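Local coordinates for aldose 1-epimerase (Caenorhabditis elegans, PDB 1LUR), which probably interconverts the alpha and beta anomers of aldose sugars, as an aldose 1-epimerase (mutarotase) homologue in the galactose mutarotase family, at residues Phe53-Ile56 and Asp57-Glu60; Glu303-Phe306 and His307-Ala310. All coordinates share one frame; numbering follows the deposited sequence.

In the fold
Going along the chain from the N terminus, interaction 1 comes first: the loop after strand 46-48 runs through residues 53-56 into the short helix 56-61, which packs beside strands 24-28 and 33-40 of the first, antiparallel sheet. Interaction 2 comes much later, where strand 300-305, inside a larger antiparallel sheet between strands 170-175 and 275-279, ends and turns through 307-310 toward strand 320-321. Each is a local turn of continuous chain and closes no long loop. The two stand in series, neither nesting nor crossing, on opposite sides of the chain's centre; the centres of interactions 1 and 2 are about 27 Å apart and the nearest atoms of interactions 1 and 2 about 14 Å apart.

Interaction 1 of 2, residues Phe53-Ile56 and Asp57-Glu60; sequences FDTI and DEFE
Thr55 OG1 stands between its own backbone N and carbonyl carbon (chi1 74°), turned to the start of the helix, while Glu58 holds CG anti to its carbonyl carbon (chi1 -66°) and carries its extended chain back to Thr55. The two side chains cross at about a right angle and form a capping box, with Thr55 as N-cap. Glu58 N, in the first turn of the helix, donates to Thr55 OG1 at 3.3 Å. Thr55 N answers with a weak, bent bond to Glu58 OE2 at 3.1 Å, and the threonine hydroxyl also donates to OE2. OG1 sits too close to Glu58 CG in the model, so the details of both its bonds are less certain.

Beside the capping box, Phe53 and Phe59 make a T-shaped pair: the edge of Phe53 points at the face of Phe59, with ring planes 80° apart and ring centroids 5.1 Å from each other. Phe53 CD2 lies over the centre of the Phe59 ring, and Phe53 CB adds a CH-pi contact over the same ring. Phe53 CB also touches Glu58 CB at 3.5 Å, and Glu58 O sits over one face of the Phe53 ring, offset toward the rim. Around them, Phe59 reaches Leu28, Thr33 and Ala35 on the neighbouring strands, so Phe59 packs the helix against the sheet, while Phe53 touches Asp62 and Ile66 in loops.

Farther along, Ile56 O accepts from Glu60 N at 3.1 Å, the i-to-i+4 bond of the helix, with a weak bond from Phe59 N.

As modelled, the box offers the first-turn amide of Glu58 an acceptor, and a carboxylate held at the N-terminal end of a helix is likely to be favoured in its charged form by the helix dipole.

Interaction 2 of 2, residues Glu303-Phe306 and His307-Ala310; sequences EPQF and HSAA
His307 carries the chain from Phe306 to Ser308, whose OG meets Gln305 NE2. The backbone N of His307 is buried here and finds no hydrogen-bond partner in the model. The imidazole ring meets that of Phe316, and the side chain touches Val275 and Pro317.

Ser308 is where the loop is tied back to the strand. Its OG receives Gln305 NE2 at 2.8 Å, a weak bond because the N-H points well off the line to the oxygen. Ser308 N turns to Asp240 OD2 on another strand of the sheet, and the nearby Phe306 O is too poorly angled to accept from it.

Ala309 has the positive phi expected at the third position of a type II beta turn, which runs from His307 to Ala310. Ala310 N closes that turn with a weak bond to His307 O at 3.3 Å.

Gln305 NE2 makes both side-chain bonds at this bend. The CG of Gln305 lies between the backbone N and the carbonyl carbon (chi1 61°), and the extended chain beyond brings NE2 back alongside the main chain. There NE2 also donates to Phe306 O at 3.0 Å, meeting that carbonyl nearly head-on at 161°, although the oxygen is 24° out of the amide plane. The same side chain packs on Thr170 and His277. With an alanine here, Phe306 O and Ser308 OG would probably both lose the donor they share, although Ser308 OG has another partner, and a gap would open beside Thr170 and His277.

One amide nitrogen thus bridges a backbone carbonyl and a side-chain hydroxyl, which should restrain the amide's rotation and links the end of strand 300-305, through a weak bond, to the turn that follows.

Interaction 1 of 2, residues Phe53-Ile56 and Asp57-Glu60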
ATOM      1  N   PHE A  53     -11.632   9.614   4.917  1.00 46.96           N
ATOM      2  CA  PHE A  53     -12.993  10.098   5.079  1.00 48.26           C
ATOM      3  C   PHE A  53     -13.267  10.390   6.543  1.00 48.81           C
ATOM      4  O   PHE A  53     -12.677   9.773   7.430  1.00 48.63           O
ATOM      5  CB  PHE A  53     -13.973   9.047   4.558  1.00 49.05           C
ATOM      6  CG  PHE A  53     -13.714   8.643   3.135  1.00 49.43           C
ATOM      7  CD1 PHE A  53     -13.947   9.535   2.091  1.00 49.29           C
ATOM      8  CD2 PHE A  53     -13.193   7.386   2.840  1.00 49.52           C
ATOM      9  CE1 PHE A  53     -13.667   9.183   0.772  1.00 49.70           C
ATOM     10  CE2 PHE A  53     -12.909   7.021   1.525  1.00 49.55           C
ATOM     11  CZ  PHE A  53     -13.145   7.922   0.486  1.00 50.24           C
ATOM     12  N   ASP A  54     -14.166  11.334   6.794  1.00 49.60           N
ATOM     13  CA  ASP A  54     -14.511  11.707   8.159  1.00 50.09           C
ATOM     14  C   ASP A  54     -15.426  10.686   8.846  1.00 49.36           C
ATOM     15  O   ASP A  54     -15.506  10.653  10.072  1.00 49.29           O
ATOM     16  CB  ASP A  54     -15.153  13.104   8.166  1.00 51.67           C
ATOM     17  CG  ASP A  54     -14.188  14.198   7.705  1.00 53.30           C
ATOM     18  OD1 ASP A  54     -14.642  15.330   7.439  1.00 54.66           O
ATOM     19  OD2 ASP A  54     -12.968  13.934   7.616  1.00 55.01           O
ATOM     20  N   THR A  55     -16.103   9.846   8.066  1.00 49.41           N
ATOM     21  CA  THR A  55     -16.997   8.843   8.642  1.00 49.19           C
ATOM     22  C   THR A  55     -16.624   7.411   8.258  1.00 50.02           C
ATOM     23  O   THR A  55     -15.990   7.176   7.233  1.00 49.93           O
ATOM     24  CB  THR A  55     -18.462   9.074   8.208  1.00 49.75           C
ATOM     25  OG1 THR A  55     -18.624   8.688   6.837  1.00 48.15           O
ATOM     26  CG2 THR A  55     -18.840  10.540   8.363  1.00 48.85           C
ATOM     27  N   ILE A  56     -17.042   6.459   9.087  1.00 50.62           N
ATOM     28  CA  ILE A  56     -16.763   5.048   8.852  1.00 51.31           C
ATOM     29  C   ILE A  56     -17.472   4.522   7.612  1.00 51.70           C
ATOM     30  O   ILE A  56     -16.879   3.820   6.793  1.00 52.45           O
ATOM     31  CB  ILE A  56     -17.205   4.189  10.054  1.00 51.48           C
ATOM     32  CG1 ILE A  56     -16.337   4.514  11.271  1.00 52.85           C
ATOM     33  CG2 ILE A  56     -17.117   2.714   9.704  1.00 50.73           C
ATOM     34  CD1 ILE A  56     -16.712   3.736  12.524  1.00 53.61           C
ATOM     35  N   ASP A  57     -18.745   4.859   7.472  1.00 51.66           N
ATOM     36  CA  ASP A  57     -19.509   4.399   6.323  1.00 51.66           C
ATOM     37  C   ASP A  57     -18.877   4.821   5.000  1.00 50.41           C
ATOM     38  O   ASP A  57     -18.886   4.053   4.036  1.00 50.56           O
ATOM     39  CB  ASP A  57     -20.948   4.909   6.410  1.00 53.75           C
ATOM     40  CG  ASP A  57     -21.936   3.960   5.763  1.00 55.63           C
ATOM     41  OD1 ASP A  57     -21.902   3.811   4.522  1.00 56.56           O
ATOM     42  OD2 ASP A  57     -22.739   3.351   6.501  1.00 56.55           O
ATOM     43  N   GLU A  58     -18.325   6.032   4.950  1.00 48.61           N
ATOM     44  CA  GLU A  58     -17.696   6.521   3.725  1.00 47.97           C
ATOM     45  C   GLU A  58     -16.537   5.614   3.333  1.00 46.43           C
ATOM     46  O   GLU A  58     -16.243   5.440   2.150  1.00 45.97           O
ATOM     47  CB  GLU A  58     -17.179   7.949   3.909  1.00 48.57           C
ATOM     48  CG  GLU A  58     -18.265   8.985   4.119  1.00 50.31           C
ATOM     49  CD  GLU A  58     -17.701  10.366   4.372  1.00 50.20           C
ATOM     50  OE1 GLU A  58     -17.233  11.009   3.410  1.00 50.89           O
ATOM     51  OE2 GLU A  58     -17.714  10.803   5.540  1.00 52.12           O
ATOM     52  N   PHE A  59     -15.876   5.049   4.337  1.00 45.10           N
ATOM     53  CA  PHE A  59     -14.749   4.153   4.104  1.00 44.55           C
ATOM     54  C   PHE A  59     -15.272   2.837   3.547  1.00 44.78           C
ATOM     55  O   PHE A  59     -14.689   2.266   2.622  1.00 43.46           O
ATOM     56  CB  PHE A  59     -13.995   3.894   5.410  1.00 43.36           C
ATOM     57  CG  PHE A  59     -12.826   4.810   5.631  1.00 43.03           C
ATOM     58  CD1 PHE A  59     -11.652   4.646   4.903  1.00 43.07           C
ATOM     59  CD2 PHE A  59     -12.893   5.834   6.570  1.00 44.05           C
ATOM     60  CE1 PHE A  59     -10.563   5.484   5.107  1.00 43.16           C
ATOM     61  CE2 PHE A  59     -11.808   6.681   6.783  1.00 42.64           C
ATOM     62  CZ  PHE A  59     -10.641   6.504   6.050  1.00 43.13           C
ATOM     63  N   GLU A  60     -16.377   2.363   4.116  1.00 45.65           N
ATOM     64  CA  GLU A  60     -16.991   1.112   3.687  1.00 47.37           C
ATOM     65  C   GLU A  60     -17.553   1.217   2.275  1.00 47.85           C
ATOM     66  O   GLU A  60     -17.847   0.208   1.635  1.00 48.64           O
ATOM     67  CB  GLU A  60     -18.107   0.708   4.655  1.00 47.82           C
ATOM     68  CG  GLU A  60     -17.627   0.373   6.059  1.00 50.08           C
ATOM     69  CD  GLU A  60     -18.769   0.052   7.010  1.00 51.60           C
ATOM     70  OE1 GLU A  60     -19.635   0.927   7.216  1.00 54.18           O
ATOM     71  OE2 GLU A  60     -18.801  -1.073   7.553  1.00 52.60           O
TER

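Interaction 2 of 2, residues Glu303-Phe306 and His307-Ala310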
ATOM      1  N   GLU A 303       2.710   1.803  -2.094  1.00 27.63           N
ATOM      2  CA  GLU A 303       2.403   0.416  -1.767  1.00 28.47           C
ATOM      3  C   GLU A 303       3.558  -0.573  -1.843  1.00 27.01           C
ATOM      4  O   GLU A 303       3.858  -1.106  -2.915  1.00 26.37           O
ATOM      5  CB  GLU A 303       1.275  -0.059  -2.692  1.00 29.95           C
ATOM      6  CG  GLU A 303       0.360   1.072  -3.147  1.00 34.03           C
ATOM      7  CD  GLU A 303      -0.640   0.670  -4.223  1.00 37.70           C
ATOM      8  OE1 GLU A 303      -1.098   1.564  -4.963  1.00 39.24           O
ATOM      9  OE2 GLU A 303      -0.980  -0.525  -4.331  1.00 40.76           O
ATOM     10  N   PRO A 304       4.237  -0.816  -0.707  1.00 24.58           N
ATOM     11  CA  PRO A 304       5.355  -1.764  -0.668  1.00 24.66           C
ATOM     12  C   PRO A 304       4.695  -3.117  -0.914  1.00 25.10           C
ATOM     13  O   PRO A 304       3.729  -3.454  -0.239  1.00 24.54           O
ATOM     14  CB  PRO A 304       5.873  -1.624   0.757  1.00 25.43           C
ATOM     15  CG  PRO A 304       5.608  -0.168   1.057  1.00 26.80           C
ATOM     16  CD  PRO A 304       4.209   0.016   0.510  1.00 25.94           C
ATOM     17  N   GLN A 305       5.207  -3.894  -1.858  1.00 24.18           N
ATOM     18  CA  GLN A 305       4.594  -5.195  -2.151  1.00 24.06           C
ATOM     19  C   GLN A 305       5.520  -6.027  -3.023  1.00 25.22           C
ATOM     20  O   GLN A 305       6.636  -5.609  -3.334  1.00 26.71           O
ATOM     21  CB  GLN A 305       3.317  -4.944  -2.964  1.00 23.28           C
ATOM     22  CG  GLN A 305       3.656  -4.238  -4.293  1.00 25.91           C
ATOM     23  CD  GLN A 305       2.478  -4.034  -5.237  1.00 26.57           C
ATOM     24  OE1 GLN A 305       1.529  -3.318  -4.925  1.00 27.69           O
ATOM     25  NE2 GLN A 305       2.550  -4.655  -6.414  1.00 26.57           N
ATOM     26  N   PHE A 306       5.038  -7.203  -3.420  1.00 24.54           N
ATOM     27  CA  PHE A 306       5.806  -8.088  -4.281  1.00 23.50           C
ATOM     28  C   PHE A 306       5.391  -7.605  -5.664  1.00 23.06           C
ATOM     29  O   PHE A 306       4.357  -6.940  -5.805  1.00 22.70           O
ATOM     30  CB  PHE A 306       5.385  -9.558  -4.132  1.00 19.76           C
ATOM     31  CG  PHE A 306       5.918 -10.225  -2.907  1.00 22.83           C
ATOM     32  CD1 PHE A 306       5.136 -10.348  -1.766  1.00 23.02           C
ATOM     33  CD2 PHE A 306       7.214 -10.739  -2.892  1.00 24.15           C
ATOM     34  CE1 PHE A 306       5.634 -10.981  -0.624  1.00 23.72           C
ATOM     35  CE2 PHE A 306       7.722 -11.370  -1.763  1.00 27.08           C
ATOM     36  CZ  PHE A 306       6.936 -11.495  -0.626  1.00 26.47           C
ATOM     37  N   HIS A 307       6.175  -7.938  -6.684  1.00 23.58           N
ATOM     38  CA  HIS A 307       5.852  -7.516  -8.043  1.00 26.21           C
ATOM     39  C   HIS A 307       4.398  -7.768  -8.401  1.00 25.45           C
ATOM     40  O   HIS A 307       3.844  -8.825  -8.084  1.00 24.49           O
ATOM     41  CB  HIS A 307       6.706  -8.269  -9.065  1.00 25.86           C
ATOM     42  CG  HIS A 307       8.179  -8.073  -8.890  1.00 28.96           C
ATOM     43  ND1 HIS A 307       8.842  -8.403  -7.728  1.00 28.76           N
ATOM     44  CD2 HIS A 307       9.122  -7.611  -9.745  1.00 28.55           C
ATOM     45  CE1 HIS A 307      10.131  -8.157  -7.875  1.00 30.97           C
ATOM     46  NE2 HIS A 307      10.328  -7.675  -9.090  1.00 29.30           N
ATOM     47  N   SER A 308       3.793  -6.804  -9.080  1.00 25.50           N
ATOM     48  CA  SER A 308       2.404  -6.935  -9.490  1.00 25.38           C
ATOM     49  C   SER A 308       2.336  -8.065 -10.530  1.00 26.10           C
ATOM     50  O   SER A 308       3.267  -8.244 -11.318  1.00 25.14           O
ATOM     51  CB  SER A 308       1.919  -5.622 -10.105  1.00 25.36           C
ATOM     52  OG  SER A 308       1.905  -4.576  -9.152  1.00 25.07           O
ATOM     53  N   ALA A 309       1.249  -8.834 -10.517  1.00 24.96           N
ATOM     54  CA  ALA A 309       1.066  -9.946 -11.459  1.00 24.93           C
ATOM     55  C   ALA A 309       2.071 -11.081 -11.271  1.00 24.82           C
ATOM     56  O   ALA A 309       2.280 -11.881 -12.185  1.00 24.30           O
ATOM     57  CB  ALA A 309       1.131  -9.438 -12.906  1.00 24.64           C
ATOM     58  N   ALA A 310       2.687 -11.159 -10.093  1.00 24.57           N
ATOM     59  CA  ALA A 310       3.662 -12.214  -9.819  1.00 22.98           C
ATOM     60  C   ALA A 310       3.069 -13.604 -10.098  1.00 22.55           C
ATOM     61  O   ALA A 310       3.746 -14.481 -10.642  1.00 23.53           O
ATOM     62  CB  ALA A 310       4.132 -12.125  -8.373  1.00 25.12           C
TER